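Local coordinates for protein orotidine 5'-phosphate decarboxylase (Sulfolobus solfataricus, PDB 4DBD) that probably catalyses the decarboxylation of orotidine 5'-monophosphate to uridine 5'-monophosphate, the last step of de novo UMP synthesis, at residues D11-Y16 against V36-V41. Residues are numbered along the deposited sequence; the frame is centred on the assembly and turned at random.
Sequences DKPLSY and VLDLGV
The Pro13 ring meets Leu39 through its CB-CG bond and Asp38 at its CD corner. The Leu39 methyl comes in at the CB-CG edge of the ring and not over a face: CD2 lies 3.6 Å from Pro13 CG and 3.8 Å from Pro13 CB, and the line from the ring centre to CD2 is about 55° off the ring normal, nearer the plane than the perpendicular. The two side chains run antiparallel, meeting along their flanks. For Leu39, chi1 of -63° sets CG opposite the carbonyl carbon, and chi2 of -171° extends CD1, leaving CD2 as the branch turned to the proline.

The flat carboxylate of Asp38 approaches more loosely. Its OD2 is 4.2 Å from Pro13 CD, whereas OD1 makes a salt bridge to Arg75 NE of the second subunit. The one apolar side-chain contact is thus Pro13 with Leu39, while Asp38 adds a loose flank; 135 Å² is buried in all, summed over both sides, with no hydrogen bond between the segments. Pro13 also touches Leu35, and Leu39 packs on Thr44 and Leu47 of helix 41-48, so the proline borders a broader apolar patch. Gly40, with positive phi, ends helix 33-39 right after Leu39, which makes its contact from the last helical residue.

The CB of Asp11, a predicted substrate-binding residue, points away from 36-41; its side chain packs on Pro34 and lies about 4 Å (nearest atoms) from a sulfate that probably came from the crystallisation liquor but may mark the pocket. The contact joins the loop after the first strand to the helix after the second, neighbouring beta-alpha units of a TIM barrel, beside the likely active site and the dimer interface.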
ATOM      1  N   ASP A  11     -14.104   3.537  -5.111  1.00 21.14           N
ATOM      2  CA  ASP A  11     -13.156   4.440  -4.475  1.00 19.52           C
ATOM      3  C   ASP A  11     -13.857   5.732  -4.047  1.00 29.68           C
ATOM      4  O   ASP A  11     -13.242   6.628  -3.463  1.00 33.75           O
ATOM      5  CB  ASP A  11     -12.008   4.742  -5.444  1.00 21.66           C
ATOM      6  CG  ASP A  11     -11.191   3.513  -5.772  1.00 19.73           C
ATOM      7  OD1 ASP A  11     -10.828   2.767  -4.828  1.00 20.80           O
ATOM      8  OD2 ASP A  11     -10.915   3.288  -6.973  1.00 23.02           O
ATOM      9  N   LYS A  12     -15.147   5.821  -4.364  1.00 25.59           N
ATOM     10  CA  LYS A  12     -16.037   6.822  -3.789  1.00 22.47           C
ATOM     11  C   LYS A  12     -17.294   6.101  -3.335  1.00 24.85           C
ATOM     12  O   LYS A  12     -17.697   5.112  -3.953  1.00 27.16           O
ATOM     13  CB  LYS A  12     -16.416   7.878  -4.826  1.00 27.37           C
ATOM     14  CG  LYS A  12     -15.422   9.009  -4.991  1.00 25.68           C
ATOM     15  CD  LYS A  12     -16.009  10.037  -5.945  1.00 28.88           C
ATOM     16  CE  LYS A  12     -15.146  11.277  -6.073  1.00 36.84           C
ATOM     17  NZ  LYS A  12     -15.756  12.202  -7.073  1.00 35.37           N
ATOM     18  N   PRO A  13     -17.927   6.597  -2.259  1.00 26.72           N
ATOM     19  CA  PRO A  13     -19.150   5.995  -1.724  1.00 25.85           C
ATOM     20  C   PRO A  13     -20.294   5.925  -2.737  1.00 27.86           C
ATOM     21  O   PRO A  13     -20.562   6.907  -3.437  1.00 27.06           O
ATOM     22  CB  PRO A  13     -19.527   6.948  -0.583  1.00 24.63           C
ATOM     23  CG  PRO A  13     -18.221   7.534  -0.143  1.00 24.92           C
ATOM     24  CD  PRO A  13     -17.429   7.694  -1.409  1.00 30.01           C
ATOM     25  N   LEU A  14     -20.930   4.761  -2.825  1.00 27.02           N
ATOM     26  CA  LEU A  14     -22.217   4.621  -3.500  1.00 27.67           C
ATOM     27  C   LEU A  14     -23.241   4.129  -2.473  1.00 22.92           C
ATOM     28  O   LEU A  14     -22.888   3.431  -1.525  1.00 24.75           O
ATOM     29  CB  LEU A  14     -22.129   3.640  -4.669  1.00 23.05           C
ATOM     30  CG  LEU A  14     -21.471   4.150  -5.952  1.00 22.26           C
ATOM     31  CD1 LEU A  14     -21.684   3.168  -7.093  1.00 24.21           C
ATOM     32  CD2 LEU A  14     -22.032   5.510  -6.329  1.00 21.03           C
ATOM     33  N   SER A  15     -24.509   4.483  -2.658  1.00 27.00           N
ATOM     34  CA  SER A  15     -25.526   4.128  -1.669  1.00 30.42           C
ATOM     35  C   SER A  15     -25.802   2.629  -1.680  1.00 28.68           C
ATOM     36  O   SER A  15     -25.557   1.948  -2.674  1.00 28.93           O
ATOM     37  CB  SER A  15     -26.829   4.872  -1.936  1.00 27.22           C
ATOM     38  OG  SER A  15     -27.614   4.150  -2.867  1.00 38.91           O
ATOM     39  N   TYR A  16     -26.343   2.124  -0.575  1.00 30.73           N
ATOM     40  CA  TYR A  16     -26.648   0.710  -0.473  1.00 31.54           C
ATOM     41  C   TYR A  16     -27.658   0.280  -1.525  1.00 20.23           C
ATOM     42  O   TYR A  16     -27.552  -0.806  -2.083  1.00 30.47           O
ATOM     43  CB  TYR A  16     -27.165   0.370   0.926  1.00 28.65           C
ATOM     44  CG  TYR A  16     -27.291  -1.117   1.177  1.00 35.19           C
ATOM     45  CD1 TYR A  16     -26.200  -1.860   1.601  1.00 32.13           C
ATOM     46  CD2 TYR A  16     -28.505  -1.775   0.992  1.00 40.55           C
ATOM     47  CE1 TYR A  16     -26.307  -3.224   1.832  1.00 36.38           C
ATOM     48  CE2 TYR A  16     -28.627  -3.133   1.224  1.00 40.27           C
ATOM     49  CZ  TYR A  16     -27.524  -3.855   1.641  1.00 46.38           C
ATOM     50  OH  TYR A  16     -27.637  -5.211   1.868  1.00 40.07           O
ATOM     51  N   VAL A  36     -12.518   3.462   2.470  1.00 16.68           N
ATOM     52  CA  VAL A  36     -12.384   3.174   3.892  1.00 19.64           C
ATOM     53  C   VAL A  36     -12.018   4.430   4.690  1.00 26.45           C
ATOM     54  O   VAL A  36     -12.502   4.619   5.797  1.00 29.78           O
ATOM     55  CB  VAL A  36     -11.377   2.040   4.133  1.00 17.60           C
ATOM     56  CG1 VAL A  36     -11.166   1.810   5.625  1.00 23.28           C
ATOM     57  CG2 VAL A  36     -11.864   0.758   3.463  1.00 16.10           C
ATOM     58  N   LEU A  37     -11.195   5.307   4.120  1.00 23.30           N
ATOM     59  CA  LEU A  37     -10.882   6.575   4.789  1.00 28.64           C
ATOM     60  C   LEU A  37     -12.024   7.614   4.715  1.00 33.28           C
ATOM     61  O   LEU A  37     -12.123   8.496   5.568  1.00 37.85           O
ATOM     62  CB  LEU A  37      -9.578   7.176   4.253  1.00 19.67           C
ATOM     63  CG  LEU A  37      -8.329   6.297   4.357  1.00 16.71           C
ATOM     64  CD1 LEU A  37      -7.153   6.975   3.684  1.00 21.92           C
ATOM     65  CD2 LEU A  37      -7.983   5.959   5.811  1.00 24.77           C
ATOM     66  N   ASP A  38     -12.871   7.523   3.694  1.00 27.16           N
ATOM     67  CA  ASP A  38     -14.002   8.446   3.572  1.00 24.68           C
ATOM     68  C   ASP A  38     -15.114   8.035   4.536  1.00 40.25           C
ATOM     69  O   ASP A  38     -15.500   8.808   5.413  1.00 46.22           O
ATOM     70  CB  ASP A  38     -14.535   8.486   2.135  1.00 25.05           C
ATOM     71  CG  ASP A  38     -13.727   9.403   1.226  1.00 51.59           C
ATOM     72  OD1 ASP A  38     -13.120  10.375   1.736  1.00 53.61           O
ATOM     73  OD2 ASP A  38     -13.709   9.156  -0.007  1.00 47.36           O
ATOM     74  N   LEU A  39     -15.610   6.810   4.381  1.00 31.97           N
ATOM     75  CA  LEU A  39     -16.720   6.314   5.192  1.00 32.06           C
ATOM     76  C   LEU A  39     -16.277   5.889   6.579  1.00 38.01           C
ATOM     77  O   LEU A  39     -17.068   5.904   7.530  1.00 36.71           O
ATOM     78  CB  LEU A  39     -17.380   5.109   4.515  1.00 30.80           C
ATOM     79  CG  LEU A  39     -18.039   5.323   3.159  1.00 28.89           C
ATOM     80  CD1 LEU A  39     -18.813   4.071   2.773  1.00 28.44           C
ATOM     81  CD2 LEU A  39     -18.961   6.538   3.199  1.00 31.82           C
ATOM     82  N   GLY A  40     -15.013   5.498   6.696  1.00 35.71           N
ATOM     83  CA  GLY A  40     -14.541   4.859   7.910  1.00 28.70           C
ATOM     84  C   GLY A  40     -14.771   3.363   7.852  1.00 22.49           C
ATOM     85  O   GLY A  40     -15.529   2.878   7.014  1.00 27.33           O
ATOM     86  N   VAL A  41     -14.120   2.629   8.749  1.00 23.89           N
ATOM     87  CA  VAL A  41     -14.111   1.169   8.710  1.00 30.12           C
ATOM     88  C   VAL A  41     -15.475   0.553   9.001  1.00 35.69           C
ATOM     89  O   VAL A  41     -15.913  -0.361   8.297  1.00 32.16           O
ATOM     90  CB  VAL A  41     -13.105   0.599   9.732  1.00 39.31           C
ATOM     91  CG1 VAL A  41     -12.701  -0.826   9.349  1.00 40.42           C
ATOM     92  CG2 VAL A  41     -11.884   1.509   9.838  1.00 35.64           C
TER